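Local coordinates for 432aa long hypothetical deoxyribodipyrimidine photolyase (Sulfolobus tokodaii, PDB 2E0I), which probably uses light absorbed through bound flavin to split cyclobutane pyrimidine dimers in DNA, and carries two FAD molecules, at residues E108-R111 and K112-E116; H136-N139 and F140-Y144; F173-T176 and F177-I180; L323-D326 and W327-E331; R363-P367 and W368-E372. One frame throughout, in Å; residues are numbered along the deposited sequence.

Followed from the N terminus, the five contacts come strictly in series; each lies within one continuous stretch, so none nests in or crosses another and none closes a long loop. Contact 1 is the end of helix 101-115 in the parallel-sheet part of the chain. Contact 2 starts helix 140-147, and contact 3 is a tight turn in the long connection from that helix to helix 189-196, laid against the edge of the sheet. Contacts 4 and 5 start helices 327-337 and 367-374 in the FAD-binding helical part, their centres about 19 Å apart. Contacts 1 and 5 lie on opposite sides of the chain's centre, about 52 Å between centres.

Contact 1 of 5, residues E108-R111 and K112-E116; sequences EKIR and KVCEE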
# COMPACT_ATOMS: atom_id res chain seq x y z
N GLU A 108 -0.89 -13.51 -17.85
CA GLU A 108 -1.47 -14.44 -18.80
C GLU A 108 -1.00 -14.06 -20.20
O GLU A 108 -0.61 -14.92 -20.99
CB GLU A 108 -3.00 -14.38 -18.75
CG GLU A 108 -3.56 -14.71 -17.40
CD GLU A 108 -5.07 -14.80 -17.41
OE1 GLU A 108 -5.70 -13.95 -18.07
OE2 GLU A 108 -5.62 -15.72 -16.75
N LYS A 109 -1.01 -12.76 -20.49
CA LYS A 109 -0.57 -12.33 -21.79
C LYS A 109 0.90 -12.62 -21.97
O LYS A 109 1.31 -13.04 -23.05
CB LYS A 109 -0.85 -10.83 -21.99
CG LYS A 109 -2.34 -10.49 -21.89
CD LYS A 109 -2.68 -9.15 -22.53
CE LYS A 109 -3.96 -8.54 -21.92
NZ LYS A 109 -3.73 -7.96 -20.54
N ILE A 110 1.71 -12.42 -20.94
CA ILE A 110 3.14 -12.70 -21.10
C ILE A 110 3.32 -14.20 -21.34
O ILE A 110 4.20 -14.62 -22.10
CB ILE A 110 3.97 -12.28 -19.86
CG1 ILE A 110 3.88 -10.76 -19.66
CG2 ILE A 110 5.43 -12.67 -20.06
CD1 ILE A 110 4.57 -10.25 -18.40
N ARG A 111 2.47 -15.01 -20.69
CA ARG A 111 2.55 -16.45 -20.86
C ARG A 111 2.24 -16.83 -22.30
O ARG A 111 2.98 -17.61 -22.91
CB ARG A 111 1.59 -17.15 -19.91
CG ARG A 111 1.71 -18.66 -19.98
CD ARG A 111 0.92 -19.33 -18.89
NE ARG A 111 1.51 -19.11 -17.57
CZ ARG A 111 2.70 -19.55 -17.19
NH1 ARG A 111 3.46 -20.24 -18.04
NH2 ARG A 111 3.15 -19.31 -15.96
N LYS A 112 1.16 -16.28 -22.85
CA LYS A 112 0.82 -16.56 -24.24
C LYS A 112 1.98 -16.20 -25.17
O LYS A 112 2.39 -17.00 -26.01
CB LYS A 112 -0.42 -15.77 -24.63
CG LYS A 112 -1.72 -16.40 -24.20
CD LYS A 112 -2.91 -15.73 -24.89
CE LYS A 112 -2.64 -15.45 -26.39
NZ LYS A 112 -2.01 -16.61 -27.13
N VAL A 113 2.52 -15.00 -25.03
CA VAL A 113 3.63 -14.56 -25.85
C VAL A 113 4.83 -15.48 -25.69
O VAL A 113 5.60 -15.69 -26.63
CB VAL A 113 4.04 -13.12 -25.47
CG1 VAL A 113 5.28 -12.69 -26.25
CG2 VAL A 113 2.89 -12.19 -25.74
N CYS A 114 4.99 -16.04 -24.49
CA CYS A 114 6.11 -16.92 -24.20
C CYS A 114 6.00 -18.28 -24.86
O CYS A 114 7.00 -18.82 -25.35
CB CYS A 114 6.27 -17.10 -22.70
SG CYS A 114 7.23 -15.78 -21.95
N GLU A 115 4.79 -18.82 -24.88
CA GLU A 115 4.54 -20.12 -25.50
C GLU A 115 4.74 -20.05 -27.01
O GLU A 115 5.25 -20.99 -27.63
CB GLU A 115 3.12 -20.57 -25.16
CG GLU A 115 2.96 -21.04 -23.72
CD GLU A 115 1.51 -21.15 -23.29
OE1 GLU A 115 0.66 -21.53 -24.13
OE2 GLU A 115 1.22 -20.86 -22.11
N GLU A 116 4.34 -18.94 -27.61
CA GLU A 116 4.47 -18.75 -29.04
C GLU A 116 5.84 -18.23 -29.43
O GLU A 116 5.96 -17.48 -30.39
CB GLU A 116 3.41 -17.75 -29.52
CG GLU A 116 2.00 -18.17 -29.18
CD GLU A 116 0.96 -17.23 -29.78
OE1 GLU A 116 0.93 -16.04 -29.39
OE2 GLU A 116 0.17 -17.69 -30.65
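The last turns of helix 101-115 set R111 beside E115 and I110 beside C114, each pair one helical turn apart. Successive backbone bonds carry the turns: K112 N gives to E108 O at 2.9 Å, V113 N to K109 O at 3.0 Å, and E115 N to R111 O at 2.9 Å, while C114 N reaches I110 O at a more bent angle. On the buried flank, I110 CG2 lies 4.1 Å from C114 SG, a modest touch; both side chains are apolar enough for this side, and cysteine is small enough to sit close to F121. The helix is the middle element of a beta-alpha-beta unit, between strands 92-96 and 120-124: I110 and C114 both rest on F121 of the latter, and I110 also packs on A79 and V83 of helix 79-86. The outer flank is charged. R111 has CG anti to the backbone N (chi1 -176°), which sends its methylenes past the carboxylate of E115; CG is the nearest to OE2, with CD a little farther off. The guanidinium swings off at chi3 (-69°), so R111 NH1 stays 4.7 Å from E115 OE2: opposite charges that probably attract but do not pair. R111 NH1 instead makes a weak hydrogen bond to F121 O. Where the helix ends, E116 N still bonds to K112 O, and the doubly bent K112 chain brings NZ within 3.8 Å of E116 OE1, a long salt bridge. K109, exposed on the same helix, forms a salt bridge through NZ with E80.

Contact 2 of 5, residues H136-N139 and F140-Y144; sequences HHRN and FTSFY
F140 opens helix 140-147 directly after N139, the N-cap residue, and its ring is stacked on W246; a large aromatic suits this buried position. T141 follows on the exposed side, where a small polar residue is at home. S142 turns back over the loop. Its OG, anti to the backbone N (chi1 174°), comes to the edge of the H137 imidazole, 3.5 Å from CD2 and in the ring plane, while S142 CB lies over one face of the R138 guanidinium. A water ties the two segments here, accepting from R138 N at 2.9 Å and hydrogen-bonded to S142 OG at 2.6 Å. F143 carries most of the rest: its N makes a weak bond to N139 O (3.3 Å), the first turn of the helix, and its CA stands over one face of the H137 ring, a CH-pi contact 3.7 Å from the centroid. The F143 ring sets its edge toward the H137 face, T-shaped, with planes at 77°. With an alanine here instead of H137, F143 would probably lose the surface its CA and ring edge pack on, and E146 one of two histidine partners. H137 NE2 and H136 NE2 each make a weak hydrogen bond to the E146 carboxylate, consistent with NE2-H donors pointed at E146, whose charge may favour a proton on NE2.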
# COMPACT_ATOMS: atom_id res chain seq x y z
N HIS A 136 -9.09 -19.70 3.19
CA HIS A 136 -10.48 -20.16 3.13
C HIS A 136 -11.18 -19.65 4.38
O HIS A 136 -12.00 -20.37 4.98
CB HIS A 136 -10.56 -21.71 3.10
CG HIS A 136 -9.88 -22.39 4.26
ND1 HIS A 136 -8.72 -23.12 4.13
CD2 HIS A 136 -10.20 -22.44 5.58
CE1 HIS A 136 -8.35 -23.59 5.31
NE2 HIS A 136 -9.24 -23.20 6.21
N HIS A 137 -10.88 -18.42 4.78
CA HIS A 137 -11.47 -17.88 6.01
C HIS A 137 -12.38 -16.66 5.91
O HIS A 137 -12.17 -15.76 5.08
CB HIS A 137 -10.35 -17.60 7.01
CG HIS A 137 -9.35 -18.71 7.11
ND1 HIS A 137 -8.47 -19.01 6.09
CD2 HIS A 137 -9.10 -19.60 8.10
CE1 HIS A 137 -7.72 -20.03 6.45
NE2 HIS A 137 -8.08 -20.41 7.66
N ARG A 138 -13.39 -16.63 6.79
CA ARG A 138 -14.36 -15.54 6.82
C ARG A 138 -13.75 -14.23 7.32
O ARG A 138 -13.84 -13.20 6.67
CB ARG A 138 -15.57 -15.91 7.71
CG ARG A 138 -15.24 -16.17 9.19
CD ARG A 138 -16.48 -16.49 10.05
NE ARG A 138 -16.15 -16.85 11.44
CZ ARG A 138 -15.49 -17.95 11.82
NH1 ARG A 138 -15.24 -18.16 13.11
NH2 ARG A 138 -15.09 -18.85 10.93
N ASN A 139 -13.13 -14.30 8.50
CA ASN A 139 -12.52 -13.14 9.12
C ASN A 139 -11.03 -13.35 9.39
O ASN A 139 -10.49 -14.45 9.21
CB ASN A 139 -13.23 -12.83 10.43
CG ASN A 139 -13.14 -13.96 11.44
OD1 ASN A 139 -13.45 -13.78 12.61
ND2 ASN A 139 -12.72 -15.13 10.98
N PHE A 140 -10.38 -12.29 9.85
CA PHE A 140 -8.96 -12.34 10.13
C PHE A 140 -8.53 -13.25 11.27
O PHE A 140 -7.57 -14.02 11.13
CB PHE A 140 -8.44 -10.93 10.42
CG PHE A 140 -6.98 -10.90 10.76
CD1 PHE A 140 -6.01 -11.12 9.78
CD2 PHE A 140 -6.56 -10.70 12.07
CE1 PHE A 140 -4.66 -11.16 10.11
CE2 PHE A 140 -5.21 -10.74 12.41
CZ PHE A 140 -4.26 -10.96 11.43
N THR A 141 -9.23 -13.17 12.40
CA THR A 141 -8.85 -13.96 13.57
C THR A 141 -8.85 -15.45 13.27
O THR A 141 -7.97 -16.17 13.72
CB THR A 141 -9.77 -13.66 14.79
OG1 THR A 141 -10.96 -14.44 14.69
CG2 THR A 141 -10.16 -12.18 14.84
N SER A 142 -9.83 -15.89 12.49
CA SER A 142 -9.91 -17.30 12.12
C SER A 142 -8.67 -17.65 11.29
O SER A 142 -8.00 -18.65 11.53
CB SER A 142 -11.19 -17.53 11.30
OG SER A 142 -11.26 -18.85 10.79
N PHE A 143 -8.38 -16.79 10.31
CA PHE A 143 -7.24 -16.93 9.40
C PHE A 143 -5.89 -17.00 10.11
O PHE A 143 -5.09 -17.90 9.87
CB PHE A 143 -7.23 -15.74 8.42
CG PHE A 143 -6.00 -15.66 7.57
CD1 PHE A 143 -5.76 -16.61 6.58
CD2 PHE A 143 -5.08 -14.64 7.76
CE1 PHE A 143 -4.61 -16.55 5.80
CE2 PHE A 143 -3.92 -14.57 6.99
CZ PHE A 143 -3.68 -15.52 6.01
N TYR A 144 -5.64 -16.02 10.97
CA TYR A 144 -4.40 -15.93 11.72
C TYR A 144 -4.13 -17.16 12.57
O TYR A 144 -3.07 -17.77 12.48
CB TYR A 144 -4.41 -14.67 12.60
CG TYR A 144 -3.14 -14.46 13.39
CD1 TYR A 144 -1.91 -14.35 12.74
CD2 TYR A 144 -3.17 -14.38 14.78
CE1 TYR A 144 -0.73 -14.17 13.46
CE2 TYR A 144 -2.00 -14.20 15.51
CZ TYR A 144 -0.78 -14.10 14.84
OH TYR A 144 0.39 -13.92 15.56
O HOH W 1 -12.97 -18.67 8.78

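Contact 3 of 5, residues F173-T176 and F177-I180; sequences FLLT and FKKI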
# COMPACT_ATOMS: atom_id res chain seq x y z
N PHE A 173 16.51 6.91 -17.30
CA PHE A 173 15.24 7.11 -17.99
C PHE A 173 14.07 7.29 -17.04
O PHE A 173 13.16 8.07 -17.32
CB PHE A 173 14.95 5.92 -18.92
CG PHE A 173 13.54 5.90 -19.45
CD1 PHE A 173 13.09 6.91 -20.31
CD2 PHE A 173 12.65 4.92 -19.05
CE1 PHE A 173 11.76 6.92 -20.76
CE2 PHE A 173 11.32 4.93 -19.49
CZ PHE A 173 10.88 5.93 -20.34
N LEU A 174 14.09 6.55 -15.93
CA LEU A 174 13.01 6.61 -14.95
C LEU A 174 12.86 7.94 -14.22
O LEU A 174 11.79 8.22 -13.65
CB LEU A 174 13.15 5.46 -13.95
CG LEU A 174 13.00 4.07 -14.56
CD1 LEU A 174 13.33 3.03 -13.53
CD2 LEU A 174 11.59 3.87 -15.09
N LEU A 175 13.90 8.77 -14.24
CA LEU A 175 13.86 10.07 -13.57
C LEU A 175 12.75 11.01 -14.07
O LEU A 175 12.35 11.95 -13.37
CB LEU A 175 15.22 10.77 -13.64
CG LEU A 175 16.30 10.35 -12.64
CD1 LEU A 175 15.64 9.91 -11.34
CD2 LEU A 175 17.14 9.22 -13.18
N THR A 176 12.23 10.75 -15.26
CA THR A 176 11.16 11.58 -15.80
C THR A 176 9.91 11.48 -14.96
O THR A 176 9.19 12.46 -14.79
CB THR A 176 10.73 11.14 -17.19
OG1 THR A 176 11.89 10.92 -18.01
CG2 THR A 176 9.83 12.20 -17.82
N PHE A 177 9.67 10.28 -14.44
CA PHE A 177 8.49 10.00 -13.64
C PHE A 177 8.59 10.42 -12.19
O PHE A 177 7.58 10.48 -11.50
CB PHE A 177 8.18 8.51 -13.73
CG PHE A 177 7.96 8.02 -15.13
CD1 PHE A 177 6.84 8.42 -15.86
CD2 PHE A 177 8.89 7.19 -15.74
CE1 PHE A 177 6.65 7.99 -17.17
CE2 PHE A 177 8.71 6.76 -17.05
CZ PHE A 177 7.59 7.16 -17.76
N LYS A 178 9.80 10.69 -11.71
CA LYS A 178 9.98 11.11 -10.33
C LYS A 178 9.74 12.61 -10.33
O LYS A 178 10.60 13.39 -10.75
CB LYS A 178 11.40 10.79 -9.84
CG LYS A 178 11.55 10.92 -8.34
CD LYS A 178 12.88 10.40 -7.82
CE LYS A 178 14.00 11.36 -8.13
NZ LYS A 178 15.25 10.99 -7.42
N LYS A 179 8.55 13.02 -9.88
CA LYS A 179 8.16 14.43 -9.88
C LYS A 179 8.12 15.12 -8.53
O LYS A 179 8.41 16.31 -8.43
CB LYS A 179 6.79 14.58 -10.55
CG LYS A 179 6.72 14.06 -11.97
CD LYS A 179 5.31 14.22 -12.52
CE LYS A 179 5.09 13.48 -13.82
NZ LYS A 179 3.66 13.55 -14.26
N ILE A 180 7.75 14.39 -7.49
CA ILE A 180 7.66 14.98 -6.16
C ILE A 180 7.87 13.89 -5.13
O ILE A 180 7.09 12.95 -5.06
CB ILE A 180 6.28 15.62 -5.96
CG1 ILE A 180 6.09 15.99 -4.49
CG2 ILE A 180 5.19 14.68 -6.44
CD1 ILE A 180 4.71 16.56 -4.18
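Two bonds between residues three apart wind the backbone into a tight turn running out of the 3-10 segment: F177 N reaches L174 O at 3.1 Å, and K178 N makes a weak bond to L175 O at 3.3 Å. T176 adds a side-chain bond of the same span, its OG1 donating to F173 O at 3.2 Å; a threonine hydroxyl suits this exposed position on the turn because it can tie back to a backbone carbonyl. The main side-chain meeting is between F173 and F177, one turn apart. With CG beside the backbone N (chi1 -57°), the F177 ring is carried back along the turn and sets its edge toward the face of F173 in an offset T-shaped pair. The planes are nearly perpendicular, at 87°, and the ring centroids are 5.9 Å apart. At the closest approach F177 CE2 lies 4.0 Å from F173 CE2. L174 supports the same ring more loosely, its CD2 4.3 Å from F177 CD2. On another side of the turn L175 and K178 run side by side, L175 CD1 3.9 Å from K178 CE, so the lysine's hydrocarbon part packs on leucine. Its charged end, bent at chi3, goes on to hydrogen-bond N56. The turn lies in the connection from helix 140-147 to helix 189-196, against the parallel sheet: F173 touches A35 of strand 28-35 and V74 of strand 73-76, F177 meets F76, and L174 packs on F33 and on L58 of helix 48-66.

Contact 4 of 5, residues L323-D326 and W327-E331; sequences LFVD and WRWGE
D326, the N-cap of helix 327-337, meets R328 through OD2 at both its backbone N and its guanidinium. A chi1 of -170° turns the carboxylate forward over the first turn, where OD2 accepts from R328 N at 3.2 Å in an almost straight bond arriving from above the carboxylate plane. OD2 also meets R328 NH1 at 2.6 Å, at the guanidinium edge, in a salt bridge whose hydrogen bond is weak; NH1 lies near OD1 too, and the two flat groups are turned 70° apart. Aspartate is a common N-cap because its short carboxylate can reach a first-turn N-H, and here it adds the charge that pairs with R328. W327, its CG between backbone N and carbonyl carbon (chi1 57°), brings one indole face under D326 OD2 and R328 CG, while its CZ2 lies over the guanidinium face. W329 N bonds to D326 O, and V325 CG1 touches W329 CE3 at 3.6 Å. Replacing D326 by alanine would probably leave R328 N uncapped and its guanidinium to lean on D270. V325 packs on L319 of helix 309-322, W327 lies against W350 and Q351 of helix 343-353, and E331 hydrogen-bonds N347 and FAD through OE1.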
# COMPACT_ATOMS: atom_id res chain seq x y z
N LEU A 323 -19.85 11.87 6.31
CA LEU A 323 -20.11 12.75 5.18
C LEU A 323 -20.91 11.98 4.15
O LEU A 323 -21.31 12.52 3.11
CB LEU A 323 -18.80 13.26 4.56
CG LEU A 323 -17.87 14.10 5.45
CD1 LEU A 323 -16.64 14.49 4.67
CD2 LEU A 323 -18.59 15.34 5.94
N PHE A 324 -21.14 10.70 4.45
CA PHE A 324 -21.89 9.79 3.60
C PHE A 324 -21.44 9.81 2.12
O PHE A 324 -22.25 10.01 1.19
CB PHE A 324 -23.38 10.10 3.74
CG PHE A 324 -24.29 8.99 3.28
CD1 PHE A 324 -23.96 7.66 3.51
CD2 PHE A 324 -25.50 9.28 2.64
CE1 PHE A 324 -24.82 6.63 3.10
CE2 PHE A 324 -26.37 8.26 2.23
CZ PHE A 324 -26.02 6.94 2.46
N VAL A 325 -20.14 9.62 1.91
CA VAL A 325 -19.56 9.58 0.57
C VAL A 325 -19.10 8.14 0.27
O VAL A 325 -18.52 7.46 1.12
CB VAL A 325 -18.36 10.55 0.45
CG1 VAL A 325 -17.69 10.38 -0.89
CG2 VAL A 325 -18.83 11.97 0.65
N ASP A 326 -19.38 7.67 -0.94
CA ASP A 326 -19.02 6.31 -1.35
C ASP A 326 -17.57 5.99 -1.00
O ASP A 326 -16.67 6.77 -1.32
CB ASP A 326 -19.27 6.16 -2.86
CG ASP A 326 -19.16 4.72 -3.34
OD1 ASP A 326 -19.50 4.48 -4.51
OD2 ASP A 326 -18.74 3.84 -2.56
N TRP A 327 -17.33 4.85 -0.35
CA TRP A 327 -15.98 4.47 0.02
C TRP A 327 -15.03 4.35 -1.18
O TRP A 327 -13.82 4.50 -1.03
CB TRP A 327 -15.98 3.17 0.81
CG TRP A 327 -16.60 2.01 0.11
CD1 TRP A 327 -17.89 1.59 0.22
CD2 TRP A 327 -15.96 1.10 -0.80
NE1 TRP A 327 -18.09 0.48 -0.56
CE2 TRP A 327 -16.93 0.16 -1.20
CE3 TRP A 327 -14.66 1.00 -1.31
CZ2 TRP A 327 -16.64 -0.88 -2.09
CZ3 TRP A 327 -14.37 -0.03 -2.20
CH2 TRP A 327 -15.35 -0.96 -2.58
N ARG A 328 -15.57 4.07 -2.36
CA ARG A 328 -14.75 3.95 -3.57
C ARG A 328 -14.08 5.28 -3.88
O ARG A 328 -12.98 5.30 -4.41
CB ARG A 328 -15.60 3.52 -4.76
CG ARG A 328 -16.14 2.12 -4.66
CD ARG A 328 -17.02 1.81 -5.85
NE ARG A 328 -17.90 0.66 -5.60
CZ ARG A 328 -18.86 0.60 -4.68
NH1 ARG A 328 -19.09 1.64 -3.87
NH2 ARG A 328 -19.61 -0.49 -4.56
N TRP A 329 -14.75 6.39 -3.56
CA TRP A 329 -14.19 7.71 -3.80
C TRP A 329 -12.94 7.88 -2.92
O TRP A 329 -11.87 8.31 -3.37
CB TRP A 329 -15.21 8.80 -3.44
CG TRP A 329 -16.34 8.98 -4.42
CD1 TRP A 329 -16.95 8.02 -5.17
CD2 TRP A 329 -17.04 10.20 -4.69
NE1 TRP A 329 -17.98 8.57 -5.91
CE2 TRP A 329 -18.05 9.91 -5.63
CE3 TRP A 329 -16.90 11.52 -4.24
CZ2 TRP A 329 -18.93 10.88 -6.12
CZ3 TRP A 329 -17.77 12.50 -4.73
CH2 TRP A 329 -18.78 12.17 -5.66
N GLY A 330 -13.10 7.53 -1.64
CA GLY A 330 -12.01 7.64 -0.70
C GLY A 330 -10.89 6.69 -1.07
O GLY A 330 -9.72 7.04 -0.98
N GLU A 331 -11.25 5.48 -1.49
CA GLU A 331 -10.27 4.48 -1.89
C GLU A 331 -9.37 5.06 -2.96
O GLU A 331 -8.14 4.98 -2.86
CB GLU A 331 -10.97 3.25 -2.45
CG GLU A 331 -10.00 2.20 -2.98
CD GLU A 331 -10.66 1.17 -3.89
OE1 GLU A 331 -9.97 0.17 -4.24
OE2 GLU A 331 -11.84 1.36 -4.27

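Contact 5 of 5, residues R363-P367 and W368-E372; sequences RVFNP and WKQQE
N366 caps the start of helix 367-374 and meets K369 closely. Its OD1 accepts from K369 N at 3.1 Å, a fairly straight bond (168°) coming from above the amide carbonyl plane, and asparagine is a common N-cap because its short side chain can reach such a first-turn N-H. The amide, pointed away from its own N by a chi1 of -174°, folds over that turn, and N366 CB packs on K369 CB at 3.6 Å while the lysine methylenes run past ND2. The backbone then takes over: Q370 N gives to N366 O at 2.7 Å and Q371 N to P367 O at 2.8 Å. P367 suits the first helical position because no helical bond is expected of its nitrogen there, and its ring keeps phi in the helical range. Its CB lies over one face of the W368 indole, 4.3 Å from CD1. On the side facing back along the loop, Q370 crosses F365 obliquely, with OE1 3.9 Å from F365 CD1 and amide and ring planes 51° apart. A second layer holds these groups. R310 NH2 donates to Q370 OE1, which helps set how that amide is turned, and F317 meets F365 edge-to-face. W368 sits in an aromatic cluster, edge-to-face with Y400 and near the rings of Y291 and W414; P367 also touches W414 of helix 414-427. The buried amide of Q371 is held at both ends, OE1 hydrogen-bonded to I293 N and NE2 to both I396 O and H397 ND1.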
# COMPACT_ATOMS: atom_id res chain seq x y z
N ARG A 363 -19.46 -0.48 12.85
CA ARG A 363 -18.59 0.23 13.77
C ARG A 363 -18.64 1.74 13.61
O ARG A 363 -18.69 2.26 12.49
CB ARG A 363 -17.16 -0.27 13.56
CG ARG A 363 -16.18 0.23 14.59
CD ARG A 363 -15.02 -0.73 14.68
NE ARG A 363 -15.52 -2.11 14.71
CZ ARG A 363 -14.84 -3.15 15.18
NH1 ARG A 363 -13.62 -2.99 15.68
NH2 ARG A 363 -15.39 -4.36 15.17
N VAL A 364 -18.64 2.45 14.74
CA VAL A 364 -18.68 3.90 14.74
C VAL A 364 -17.70 4.49 15.76
O VAL A 364 -17.49 3.92 16.82
CB VAL A 364 -20.09 4.42 15.04
CG1 VAL A 364 -20.56 3.89 16.36
CG2 VAL A 364 -20.09 5.93 15.07
N PHE A 365 -17.10 5.63 15.42
CA PHE A 365 -16.15 6.30 16.30
C PHE A 365 -16.62 7.72 16.60
O PHE A 365 -17.27 8.36 15.77
CB PHE A 365 -14.77 6.39 15.64
CG PHE A 365 -14.14 5.07 15.37
CD1 PHE A 365 -13.75 4.24 16.42
CD2 PHE A 365 -13.92 4.64 14.06
CE1 PHE A 365 -13.16 3.00 16.17
CE2 PHE A 365 -13.33 3.41 13.80
CZ PHE A 365 -12.95 2.58 14.86
N ASN A 366 -16.29 8.21 17.79
CA ASN A 366 -16.65 9.56 18.16
C ASN A 366 -15.45 10.44 17.84
O ASN A 366 -14.42 10.38 18.52
CB ASN A 366 -16.96 9.64 19.65
CG ASN A 366 -17.47 11.00 20.05
OD1 ASN A 366 -16.92 12.03 19.64
ND2 ASN A 366 -18.52 11.02 20.85
N PRO A 367 -15.55 11.27 16.80
CA PRO A 367 -14.46 12.15 16.41
C PRO A 367 -13.80 12.87 17.57
O PRO A 367 -12.59 12.81 17.74
CB PRO A 367 -15.13 13.11 15.44
CG PRO A 367 -16.15 12.25 14.79
CD PRO A 367 -16.73 11.49 15.95
N TRP A 368 -14.60 13.55 18.37
CA TRP A 368 -14.07 14.31 19.49
C TRP A 368 -13.46 13.44 20.58
O TRP A 368 -12.42 13.77 21.13
CB TRP A 368 -15.16 15.21 20.05
CG TRP A 368 -15.80 16.01 18.98
CD1 TRP A 368 -16.96 15.72 18.34
CD2 TRP A 368 -15.24 17.15 18.31
NE1 TRP A 368 -17.17 16.61 17.32
CE2 TRP A 368 -16.13 17.50 17.27
CE3 TRP A 368 -14.07 17.92 18.49
CZ2 TRP A 368 -15.90 18.58 16.41
CZ3 TRP A 368 -13.84 18.99 17.62
CH2 TRP A 368 -14.75 19.31 16.60
N LYS A 369 -14.12 12.33 20.90
CA LYS A 369 -13.59 11.44 21.92
C LYS A 369 -12.27 10.87 21.45
O LYS A 369 -11.27 10.87 22.18
CB LYS A 369 -14.59 10.31 22.21
CG LYS A 369 -15.49 10.59 23.39
CD LYS A 369 -16.55 9.52 23.58
CE LYS A 369 -17.16 9.61 24.98
NZ LYS A 369 -17.52 11.01 25.38
N GLN A 370 -12.27 10.40 20.21
CA GLN A 370 -11.10 9.81 19.59
C GLN A 370 -9.96 10.83 19.56
O GLN A 370 -8.84 10.54 20.00
CB GLN A 370 -11.46 9.40 18.16
CG GLN A 370 -10.70 8.20 17.63
CD GLN A 370 -11.16 6.92 18.27
OE1 GLN A 370 -10.60 5.85 18.03
NE2 GLN A 370 -12.20 7.01 19.08
N GLN A 371 -10.26 12.02 19.05
CA GLN A 371 -9.29 13.10 18.96
C GLN A 371 -8.62 13.38 20.30
O GLN A 371 -7.40 13.55 20.38
CB GLN A 371 -9.98 14.38 18.48
CG GLN A 371 -9.09 15.61 18.50
CD GLN A 371 -9.79 16.86 18.00
OE1 GLN A 371 -10.22 16.93 16.85
NE2 GLN A 371 -9.90 17.85 18.87
N GLU A 372 -9.43 13.42 21.35
CA GLU A 372 -8.95 13.71 22.69
C GLU A 372 -8.15 12.60 23.35
O GLU A 372 -7.32 12.85 24.21
CB GLU A 372 -10.12 14.11 23.58
CG GLU A 372 -9.71 14.56 24.96
CD GLU A 372 -10.78 15.38 25.64
OE1 GLU A 372 -11.14 16.45 25.08
OE2 GLU A 372 -11.27 14.97 26.71